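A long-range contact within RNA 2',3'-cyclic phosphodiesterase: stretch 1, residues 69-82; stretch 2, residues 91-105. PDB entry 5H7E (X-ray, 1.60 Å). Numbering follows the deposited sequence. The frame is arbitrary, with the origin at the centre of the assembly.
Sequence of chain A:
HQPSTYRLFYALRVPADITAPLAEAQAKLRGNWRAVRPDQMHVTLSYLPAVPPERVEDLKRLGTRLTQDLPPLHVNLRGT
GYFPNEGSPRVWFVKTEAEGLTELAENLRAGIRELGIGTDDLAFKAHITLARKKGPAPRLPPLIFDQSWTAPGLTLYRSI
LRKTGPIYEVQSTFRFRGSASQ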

# COMPACT_ATOMS: atom_id res chain seq x y z
N ASP A 69 -15.89 -12.18 2.74
CA ASP A 69 -16.97 -11.81 3.65
C ASP A 69 -16.91 -10.37 4.13
O ASP A 69 -17.76 -9.95 4.93
CB ASP A 69 -16.97 -12.76 4.86
CG ASP A 69 -17.43 -14.16 4.51
OD1 ASP A 69 -18.02 -14.39 3.45
OD2 ASP A 69 -17.24 -15.03 5.35
N LEU A 70 -15.98 -9.56 3.60
CA LEU A 70 -15.92 -8.14 3.89
C LEU A 70 -16.69 -7.37 2.83
O LEU A 70 -16.59 -7.69 1.64
CB LEU A 70 -14.47 -7.65 3.88
CG LEU A 70 -13.62 -8.04 5.08
CD1 LEU A 70 -12.14 -7.73 4.85
CD2 LEU A 70 -14.11 -7.26 6.32
N PRO A 71 -17.41 -6.32 3.19
CA PRO A 71 -17.95 -5.40 2.18
C PRO A 71 -16.85 -4.52 1.62
O PRO A 71 -15.74 -4.47 2.15
CB PRO A 71 -18.97 -4.57 2.99
CG PRO A 71 -18.26 -4.42 4.31
CD PRO A 71 -17.51 -5.76 4.55
N PRO A 72 -17.11 -3.83 0.51
CA PRO A 72 -16.15 -2.84 0.01
C PRO A 72 -15.80 -1.89 1.14
O PRO A 72 -16.69 -1.48 1.89
CB PRO A 72 -16.94 -2.13 -1.09
CG PRO A 72 -17.78 -3.25 -1.63
CD PRO A 72 -18.25 -3.98 -0.40
N LEU A 73 -14.50 -1.58 1.28
CA LEU A 73 -14.05 -0.81 2.43
C LEU A 73 -14.17 0.67 2.11
O LEU A 73 -13.89 1.09 1.00
CB LEU A 73 -12.59 -1.13 2.77
CG LEU A 73 -12.33 -2.61 3.09
CD1 LEU A 73 -10.86 -2.75 3.40
CD2 LEU A 73 -13.20 -3.06 4.26
N HIS A 74 -14.56 1.47 3.10
CA HIS A 74 -14.68 2.91 2.91
C HIS A 74 -13.47 3.56 3.52
O HIS A 74 -13.31 3.56 4.74
CB HIS A 74 -15.97 3.43 3.51
CG HIS A 74 -16.19 4.87 3.17
ND1 HIS A 74 -16.27 5.87 4.13
CD2 HIS A 74 -16.25 5.50 1.97
CE1 HIS A 74 -16.43 7.03 3.53
NE2 HIS A 74 -16.43 6.84 2.22
N VAL A 75 -12.54 4.04 2.66
CA VAL A 75 -11.24 4.48 3.10
C VAL A 75 -11.23 6.00 3.15
O VAL A 75 -11.62 6.65 2.18
CB VAL A 75 -10.15 3.99 2.15
CG1 VAL A 75 -8.73 4.32 2.75
CG2 VAL A 75 -10.27 2.45 1.92
N ASN A 76 -10.81 6.55 4.30
CA ASN A 76 -10.78 7.99 4.51
C ASN A 76 -9.35 8.47 4.54
O ASN A 76 -8.53 7.90 5.27
CB ASN A 76 -11.45 8.30 5.83
CG ASN A 76 -12.87 7.81 5.85
OD1 ASN A 76 -13.72 8.41 5.22
ND2 ASN A 76 -13.13 6.74 6.60
N LEU A 77 -9.04 9.51 3.77
CA LEU A 77 -7.79 10.24 3.96
C LEU A 77 -7.83 11.02 5.25
O LEU A 77 -8.90 11.54 5.64
CB LEU A 77 -7.54 11.23 2.83
CG LEU A 77 -7.39 10.70 1.40
CD1 LEU A 77 -7.08 11.86 0.47
CD2 LEU A 77 -6.31 9.62 1.34
N ARG A 78 -6.68 11.08 5.94
CA ARG A 78 -6.60 11.85 7.17
C ARG A 78 -5.48 12.88 6.99
O ARG A 78 -5.53 13.66 6.05
CB ARG A 78 -6.44 10.93 8.41
CG ARG A 78 -7.61 9.89 8.51
CD ARG A 78 -8.93 10.64 8.87
NE ARG A 78 -8.89 11.23 10.21
CZ ARG A 78 -9.89 11.94 10.74
NH1 ARG A 78 -10.91 12.25 9.98
NH2 ARG A 78 -9.80 12.42 11.99
N GLY A 79 -4.51 12.92 7.90
CA GLY A 79 -3.47 13.96 7.89
C GLY A 79 -2.16 13.40 7.34
O GLY A 79 -2.05 12.22 7.10
N THR A 80 -1.21 14.29 7.09
CA THR A 80 0.10 13.84 6.64
C THR A 80 1.01 13.52 7.83
O THR A 80 0.77 13.93 8.97
CB THR A 80 0.73 14.89 5.73
OG1 THR A 80 0.73 16.18 6.43
CG2 THR A 80 -0.01 14.97 4.39
N GLY A 81 2.09 12.80 7.54
CA GLY A 81 3.11 12.50 8.54
C GLY A 81 4.38 12.01 7.88
O GLY A 81 4.48 11.94 6.65
N TYR A 82 5.39 11.68 8.71
CA TYR A 82 6.71 11.26 8.23
C TYR A 82 7.16 9.92 8.81
O TYR A 82 6.86 9.59 9.95
CB TYR A 82 7.78 12.31 8.59
CG TYR A 82 7.47 13.65 8.00
CD1 TYR A 82 6.70 14.58 8.71
CD2 TYR A 82 7.92 14.00 6.72
CE1 TYR A 82 6.41 15.82 8.17
CE2 TYR A 82 7.63 15.24 6.17
CZ TYR A 82 6.87 16.15 6.91
OH TYR A 82 6.57 17.39 6.39
N VAL A 91 10.41 9.45 4.42
CA VAL A 91 9.12 9.29 3.75
C VAL A 91 8.06 10.29 4.20
O VAL A 91 7.95 10.56 5.38
CB VAL A 91 8.54 7.89 4.06
CG1 VAL A 91 7.23 7.67 3.32
CG2 VAL A 91 9.51 6.76 3.76
N TRP A 92 7.30 10.84 3.26
CA TRP A 92 6.18 11.72 3.55
C TRP A 92 4.96 10.94 3.10
O TRP A 92 4.95 10.41 2.01
CB TRP A 92 6.30 13.00 2.74
CG TRP A 92 5.29 14.05 3.07
CD1 TRP A 92 4.93 14.47 4.31
CD2 TRP A 92 4.56 14.86 2.15
NE1 TRP A 92 4.01 15.48 4.21
CE2 TRP A 92 3.77 15.73 2.89
CE3 TRP A 92 4.50 14.92 0.76
CZ2 TRP A 92 2.92 16.65 2.31
CZ3 TRP A 92 3.66 15.83 0.18
CH2 TRP A 92 2.89 16.68 0.95
N PHE A 93 3.94 10.86 3.94
CA PHE A 93 2.77 10.05 3.58
C PHE A 93 1.50 10.73 4.08
O PHE A 93 1.55 11.69 4.85
CB PHE A 93 2.86 8.62 4.23
CG PHE A 93 2.91 8.65 5.75
CD1 PHE A 93 1.74 8.80 6.47
CD2 PHE A 93 4.11 8.47 6.41
CE1 PHE A 93 1.77 8.82 7.86
CE2 PHE A 93 4.14 8.54 7.81
CZ PHE A 93 2.96 8.70 8.51
N VAL A 94 0.37 10.26 3.56
CA VAL A 94 -0.95 10.62 4.11
C VAL A 94 -1.52 9.39 4.80
O VAL A 94 -1.48 8.28 4.25
CB VAL A 94 -1.91 11.17 3.05
CG1 VAL A 94 -2.12 10.20 1.84
CG2 VAL A 94 -3.26 11.55 3.65
N LYS A 95 -2.02 9.58 6.03
CA LYS A 95 -2.65 8.48 6.76
C LYS A 95 -4.00 8.15 6.14
O LYS A 95 -4.74 9.04 5.71
CB LYS A 95 -2.82 8.89 8.21
CG LYS A 95 -3.59 7.87 9.05
CD LYS A 95 -3.63 8.41 10.52
CE LYS A 95 -4.33 7.47 11.45
NZ LYS A 95 -5.63 7.09 10.87
N THR A 96 -4.36 6.85 6.12
CA THR A 96 -5.68 6.41 5.66
C THR A 96 -6.31 5.60 6.77
O THR A 96 -5.61 4.94 7.54
CB THR A 96 -5.62 5.55 4.41
OG1 THR A 96 -4.70 4.46 4.65
CG2 THR A 96 -5.04 6.34 3.23
N GLU A 97 -7.64 5.73 6.89
CA GLU A 97 -8.37 4.97 7.93
C GLU A 97 -9.55 4.29 7.26
O GLU A 97 -10.20 4.88 6.42
CB GLU A 97 -8.89 5.90 9.02
CG GLU A 97 -9.63 5.21 10.16
CD GLU A 97 -11.13 5.01 9.91
OE1 GLU A 97 -11.73 5.79 9.15
OE2 GLU A 97 -11.71 4.06 10.50
N ALA A 98 -9.85 3.04 7.66
CA ALA A 98 -11.07 2.38 7.20
C ALA A 98 -11.46 1.33 8.21
O ALA A 98 -10.60 0.57 8.64
CB ALA A 98 -10.89 1.70 5.81
N GLU A 99 -12.76 1.21 8.49
CA GLU A 99 -13.20 0.08 9.32
C GLU A 99 -12.80 -1.23 8.66
O GLU A 99 -13.08 -1.47 7.48
CB GLU A 99 -14.72 0.14 9.49
CG GLU A 99 -15.24 -0.95 10.45
CD GLU A 99 -16.75 -1.06 10.51
OE1 GLU A 99 -17.47 -0.40 9.71
OE2 GLU A 99 -17.23 -1.82 11.38
N GLY A 100 -12.16 -2.11 9.41
CA GLY A 100 -11.78 -3.40 8.85
C GLY A 100 -10.38 -3.47 8.29
O GLY A 100 -9.87 -4.59 8.08
N LEU A 101 -9.73 -2.32 8.06
CA LEU A 101 -8.47 -2.36 7.29
C LEU A 101 -7.33 -2.94 8.12
O LEU A 101 -6.54 -3.75 7.60
CB LEU A 101 -8.13 -0.97 6.78
CG LEU A 101 -6.81 -0.89 5.99
CD1 LEU A 101 -6.84 -1.77 4.72
CD2 LEU A 101 -6.67 0.53 5.59
N THR A 102 -7.17 -2.52 9.38
CA THR A 102 -6.17 -3.16 10.24
C THR A 102 -6.42 -4.66 10.38
O THR A 102 -5.48 -5.46 10.29
CB THR A 102 -6.10 -2.51 11.60
OG1 THR A 102 -5.68 -1.15 11.40
CG2 THR A 102 -5.08 -3.27 12.50
N GLU A 103 -7.67 -5.05 10.62
CA GLU A 103 -7.99 -6.47 10.75
C GLU A 103 -7.63 -7.23 9.48
O GLU A 103 -7.06 -8.31 9.55
CB GLU A 103 -9.49 -6.61 11.08
CG GLU A 103 -10.22 -7.87 10.69
CD GLU A 103 -11.78 -7.76 10.90
OE1 GLU A 103 -12.28 -6.74 11.39
OE2 GLU A 103 -12.50 -8.70 10.56
N LEU A 104 -7.92 -6.66 8.33
CA LEU A 104 -7.55 -7.33 7.07
C LEU A 104 -6.04 -7.47 6.94
O LEU A 104 -5.52 -8.54 6.61
CB LEU A 104 -8.12 -6.57 5.89
CG LEU A 104 -7.73 -7.13 4.49
CD1 LEU A 104 -8.28 -8.54 4.31
CD2 LEU A 104 -8.38 -6.18 3.47
N ALA A 105 -5.31 -6.39 7.23
CA ALA A 105 -3.86 -6.49 7.13
C ALA A 105 -3.29 -7.51 8.09
O ALA A 105 -2.38 -8.26 7.73
CB ALA A 105 -3.24 -5.12 7.38
O HOH W 1 -14.78 0.09 5.74
O HOH W 2 -14.66 2.76 6.95
O HOH W 3 3.12 17.33 6.26

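The apolar centre of the contact is built around Leu 73, whose CA-to-CB bond points toward the other stretch. With chi1 m and chi2 t, it brings CD1 to 4.2 Å from Leu 104 CD2 and 4.3 Å from Leu 101 CD1, so the start of the strand packs on the first turn of the helix. Leu 70 extends this patch, its CD1 lying 4.0 Å from Leu 104 CD1. Ala 98 adds a small methyl, with CB 4.0 Å from Val 75 CG2. Further along, Leu 77 CD2 lies 4.3 Å from Val 94 CG1 and 4.0 Å from Thr 96 CG2, as expected of side chains sharing one face of the sheet.

At the far end of that face, Tyr 82 and Trp 92 form a non-hydrogen-bonded pair. Tyr 82 CE2 approaches Trp 92 CD1 to 3.4 Å, yet the Tyr 82 ring and the five-membered ring of Trp 92 have centroids 4.9 Å apart and planes at 30°; they are slid apart and barely overlap. On the face that carries Phe 93, Gly 81 CA sits 4.1 Å from the centroid of the Phe 93 ring, 22° off its normal, a CH-pi contact. An ideal CB on Gly 81 would lie 3.0 Å from Phe 93 CZ, so the ring occupies space that a side chain there would need.

The backbone ladder is antiparallel, with strand directions 148° apart. Reciprocal bonds mark its hydrogen-bonded pairs: Gly 81 N to Phe 93 O and Phe 93 N to Gly 81 O, both 3.0 Å, and Asn 76 N to Glu 97 O at 2.8 Å with Glu 97 N to Asn 76 O at 2.9 Å. Between them the register shifts by one residue. Lys 95 O accepts from Arg 78 N at 2.8 Å, whereas Lys 95 N donates to Gly 79 O, also at 2.8 Å; this use of two successive residues opposite one is the signature of a beta bulge.

Toward the polar edge, Asn 76 ND2 donates to Glu 97 OE1 at 3.1 Å, adding a side-chain link to the backbone pair. Where direct pairing gives way beyond Glu 97, two waters bridge His 74 and Glu 99. Water 1 accepts from His 74 N at 3.0 Å and donates to Glu 99 O at 2.9 Å; water 2 accepts from Glu 99 N at 2.9 Å and donates to His 74 O at 2.7 Å. Together they satisfy the backbone groups of a pair too far apart to bond directly.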